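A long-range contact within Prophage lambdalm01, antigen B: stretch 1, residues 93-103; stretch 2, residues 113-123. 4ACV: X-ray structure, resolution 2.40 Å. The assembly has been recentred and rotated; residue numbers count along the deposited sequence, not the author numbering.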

# COMPACT_ATOMS: atom_id res chain seq x y z
N LEU B 93 12.83 28.89 -6.13
CA LEU B 93 12.50 28.04 -5.01
C LEU B 93 11.39 28.72 -4.23
O LEU B 93 11.58 29.80 -3.66
CB LEU B 93 13.73 27.80 -4.14
CG LEU B 93 13.58 26.90 -2.93
CD1 LEU B 93 13.39 25.45 -3.37
CD2 LEU B 93 14.81 27.05 -2.04
N VAL B 94 10.22 28.10 -4.22
CA VAL B 94 9.03 28.72 -3.64
C VAL B 94 8.83 28.35 -2.17
O VAL B 94 8.32 29.15 -1.40
CB VAL B 94 7.77 28.34 -4.46
CG1 VAL B 94 6.51 28.83 -3.78
CG2 VAL B 94 7.87 28.90 -5.87
N ALA B 95 9.26 27.16 -1.79
CA ALA B 95 9.05 26.69 -0.42
C ALA B 95 9.84 25.43 -0.12
O ALA B 95 9.98 24.55 -0.97
CB ALA B 95 7.58 26.45 -0.16
N VAL B 96 10.34 25.35 1.11
CA VAL B 96 11.02 24.16 1.60
C VAL B 96 10.25 23.66 2.81
O VAL B 96 10.07 24.39 3.78
CB VAL B 96 12.48 24.48 2.01
CG1 VAL B 96 13.18 23.22 2.53
CG2 VAL B 96 13.25 25.11 0.84
N ARG B 97 9.78 22.42 2.75
CA ARG B 97 8.94 21.85 3.80
C ARG B 97 9.48 20.52 4.30
O ARG B 97 9.97 19.70 3.52
CB ARG B 97 7.53 21.57 3.25
CG ARG B 97 6.71 22.76 2.88
CD ARG B 97 5.35 22.30 2.38
NE ARG B 97 4.85 23.11 1.28
CZ ARG B 97 5.22 22.97 0.00
NH1 ARG B 97 6.12 22.05 -0.34
NH2 ARG B 97 4.70 23.76 -0.93
N HIS B 98 9.36 20.29 5.61
CA HIS B 98 9.45 18.93 6.12
C HIS B 98 8.20 18.23 5.64
O HIS B 98 7.10 18.77 5.74
CB HIS B 98 9.49 18.88 7.64
CG HIS B 98 10.72 19.49 8.24
ND1 HIS B 98 11.99 19.02 7.98
CD2 HIS B 98 10.87 20.52 9.10
CE1 HIS B 98 12.87 19.74 8.64
NE2 HIS B 98 12.22 20.66 9.33
N CYS B 99 8.39 17.04 5.11
CA CYS B 99 7.30 16.30 4.57
C CYS B 99 7.73 14.86 4.46
O CYS B 99 8.76 14.55 3.86
CB CYS B 99 6.94 16.84 3.18
SG CYS B 99 5.61 15.93 2.37
N GLY B 100 6.93 13.97 5.05
CA GLY B 100 7.20 12.56 5.00
C GLY B 100 7.95 12.03 6.22
O GLY B 100 7.90 12.59 7.31
N LYS B 101 8.67 10.93 6.00
CA LYS B 101 9.32 10.18 7.06
C LYS B 101 10.45 10.91 7.76
O LYS B 101 11.35 11.47 7.12
CB LYS B 101 9.77 8.81 6.55
CG LYS B 101 8.61 7.81 6.53
CD LYS B 101 8.89 6.60 5.65
N GLN B 102 10.36 10.94 9.08
CA GLN B 102 11.41 11.50 9.91
C GLN B 102 11.79 10.44 10.92
O GLN B 102 10.95 9.96 11.67
CB GLN B 102 10.91 12.76 10.60
CG GLN B 102 10.00 13.63 9.73
CD GLN B 102 10.73 14.39 8.62
OE1 GLN B 102 11.87 14.81 8.78
NE2 GLN B 102 10.04 14.59 7.51
N ASN B 103 13.06 10.04 10.93
CA ASN B 103 13.48 8.92 11.77
C ASN B 103 14.76 9.17 12.54
O ASN B 103 15.65 9.88 12.09
CB ASN B 103 13.67 7.65 10.92
CG ASN B 103 12.39 7.20 10.24
OD1 ASN B 103 11.28 7.61 10.61
ND2 ASN B 103 12.53 6.35 9.23
N ALA B 113 19.96 9.21 11.40
CA ALA B 113 18.94 10.25 11.37
C ALA B 113 18.49 10.53 9.94
O ALA B 113 19.29 10.75 9.04
CB ALA B 113 19.42 11.51 12.03
N LYS B 114 17.18 10.52 9.75
CA LYS B 114 16.60 10.69 8.44
C LYS B 114 15.57 11.82 8.48
O LYS B 114 14.62 11.78 9.25
CB LYS B 114 15.93 9.38 8.01
CG LYS B 114 15.27 9.47 6.67
CD LYS B 114 14.57 8.17 6.33
CE LYS B 114 13.79 8.33 5.03
NZ LYS B 114 13.15 7.07 4.63
N THR B 115 15.78 12.82 7.63
CA THR B 115 14.91 13.99 7.57
C THR B 115 14.38 14.16 6.15
O THR B 115 15.15 14.29 5.20
CB THR B 115 15.67 15.26 7.97
OG1 THR B 115 16.18 15.11 9.30
CG2 THR B 115 14.75 16.48 7.87
N SER B 116 13.06 14.19 6.01
CA SER B 116 12.44 14.25 4.69
C SER B 116 11.88 15.61 4.35
O SER B 116 11.15 16.22 5.14
CB SER B 116 11.38 13.16 4.52
OG SER B 116 11.99 11.88 4.54
N PHE B 117 12.23 16.07 3.16
CA PHE B 117 11.82 17.37 2.65
C PHE B 117 11.00 17.29 1.38
O PHE B 117 11.10 16.34 0.59
CB PHE B 117 13.05 18.23 2.35
CG PHE B 117 13.81 18.65 3.57
CD1 PHE B 117 13.41 19.76 4.30
CD2 PHE B 117 14.93 17.94 3.99
CE1 PHE B 117 14.12 20.16 5.43
CE2 PHE B 117 15.64 18.33 5.11
CZ PHE B 117 15.24 19.45 5.84
N GLU B 118 10.18 18.31 1.19
CA GLU B 118 9.52 18.54 -0.07
C GLU B 118 9.79 19.98 -0.45
O GLU B 118 9.52 20.89 0.33
CB GLU B 118 8.02 18.35 0.05
CG GLU B 118 7.27 18.75 -1.20
CD GLU B 118 5.78 18.53 -1.08
OE1 GLU B 118 5.08 19.46 -0.62
OE2 GLU B 118 5.32 17.43 -1.43
N VAL B 119 10.35 20.19 -1.63
CA VAL B 119 10.55 21.54 -2.12
C VAL B 119 9.69 21.83 -3.33
O VAL B 119 9.53 20.97 -4.20
CB VAL B 119 12.02 21.84 -2.46
CG1 VAL B 119 12.88 21.71 -1.22
CG2 VAL B 119 12.50 20.94 -3.57
N SER B 120 9.13 23.04 -3.37
CA SER B 120 8.38 23.53 -4.51
C SER B 120 9.24 24.49 -5.31
O SER B 120 9.81 25.45 -4.78
CB SER B 120 7.11 24.25 -4.07
OG SER B 120 6.15 23.32 -3.59
N ILE B 121 9.33 24.22 -6.61
CA ILE B 121 10.09 25.03 -7.52
C ILE B 121 9.19 25.55 -8.65
O ILE B 121 8.40 24.81 -9.24
CB ILE B 121 11.29 24.25 -8.08
CG1 ILE B 121 12.20 23.84 -6.91
CG2 ILE B 121 12.04 25.06 -9.13
CD1 ILE B 121 13.44 23.10 -7.33
N CYS B 122 9.30 26.83 -8.94
CA CYS B 122 8.43 27.45 -9.93
C CYS B 122 9.22 27.93 -11.14
O CYS B 122 10.39 28.29 -11.02
CB CYS B 122 7.66 28.62 -9.31
SG CYS B 122 6.49 29.43 -10.43
N ARG B 123 8.57 27.90 -12.30
CA ARG B 123 9.14 28.45 -13.52
C ARG B 123 8.02 29.00 -14.40
O ARG B 123 7.71 30.19 -14.34
CB ARG B 123 9.94 27.39 -14.28
CG ARG B 123 9.10 26.36 -15.00
CD ARG B 123 9.97 25.21 -15.47
NE ARG B 123 9.23 24.25 -16.28
CZ ARG B 123 8.50 23.26 -15.78
NH1 ARG B 123 8.41 23.08 -14.47
NH2 ARG B 123 7.86 22.44 -16.60
O HOH W 1 9.59 13.98 1.27
O HOH W 2 9.57 10.32 3.13

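The two stretches pair as antiparallel strands and bury 995 Å² between them. Stretch 1 turns a corner at Gly-100; the strand of stretch 2 runs on past it and pairs with both arms.

Leu-93 sits opposite Ile-121. Its CD1 lies 4.0 Å from Val-119 CB and 4.1 Å from Ile-121 CG1, so this one methyl lies against both residues. A beta bulge follows. Val-94 N donates to Ser-120 O at 2.7 Å, and Ala-95 N reaches the same Ser-120 O in a weak bond of 3.5 Å. At the bulge Val-94 points toward stretch 2, and its CG2 packs on Cys-122 CB at 3.5 Å.

Regular pairing then resumes. Ser-120 N donates to Ala-95 O at 3.0 Å. Val-96 shares a face with Val-119, with Val-96 CG2 4.0 Å from Val-119 CG1. Val-96 CG1 also meets Phe-117 CD1 at 3.9 Å. Beta-branched valines suit extended backbone and pack against each other on the face they share with Leu-93 and Ile-121.

Arg-97 makes the main polar contact. Its backbone is tied to Glu-118 both ways: Arg-97 N to Glu-118 O at 2.9 Å, and Glu-118 N to Arg-97 O at 2.7 Å. Both side chains leave on the same face. There Arg-97 NH1 forms a salt bridge with Glu-118 OE1 at 2.8 Å, which pairs the charge of the buried Glu-118. Arg-97 NH2 donates to Ser-120 OG at 3.1 Å, near the guanidinium plane.

His-98 is buried. Its CB points away overall, but the ring comes back to Phe-117, centroids 4.9 Å apart and planes at 32°. Cys-99 N donates to Ser-116 O at 2.9 Å, and Cys-99 CB rests on Glu-118 CB at 3.6 Å. Cys-99 O is 3.9 Å from Phe-117 N and has no direct bond to it; water 1 donates to Cys-99 O and Phe-117 O.

At the backbone angles of Gly-100 a CB would jam against Cys-99 O, so glycine fits the corner. Beyond it, Ser-116 OG donates to Lys-101 O at 2.7 Å. Water 2 accepts from Lys-101 N and donates to Ser-116 OG.

The Gln-102 side-chain amide bonds to the backbone of Ser-116 beside the corner. Ser-116 N donates to Gln-102 OE1 at 3.1 Å, while Gln-102 NE2 donates to Ser-116 O at 3.1 Å and to Gly-100 O at 2.9 Å. A side-chain amide suits this place because it offers both a donor and an acceptor. Asn-103 closes the contact: Asn-103 N to Lys-114 O and Lys-114 N to Asn-103 O are both 2.9 Å.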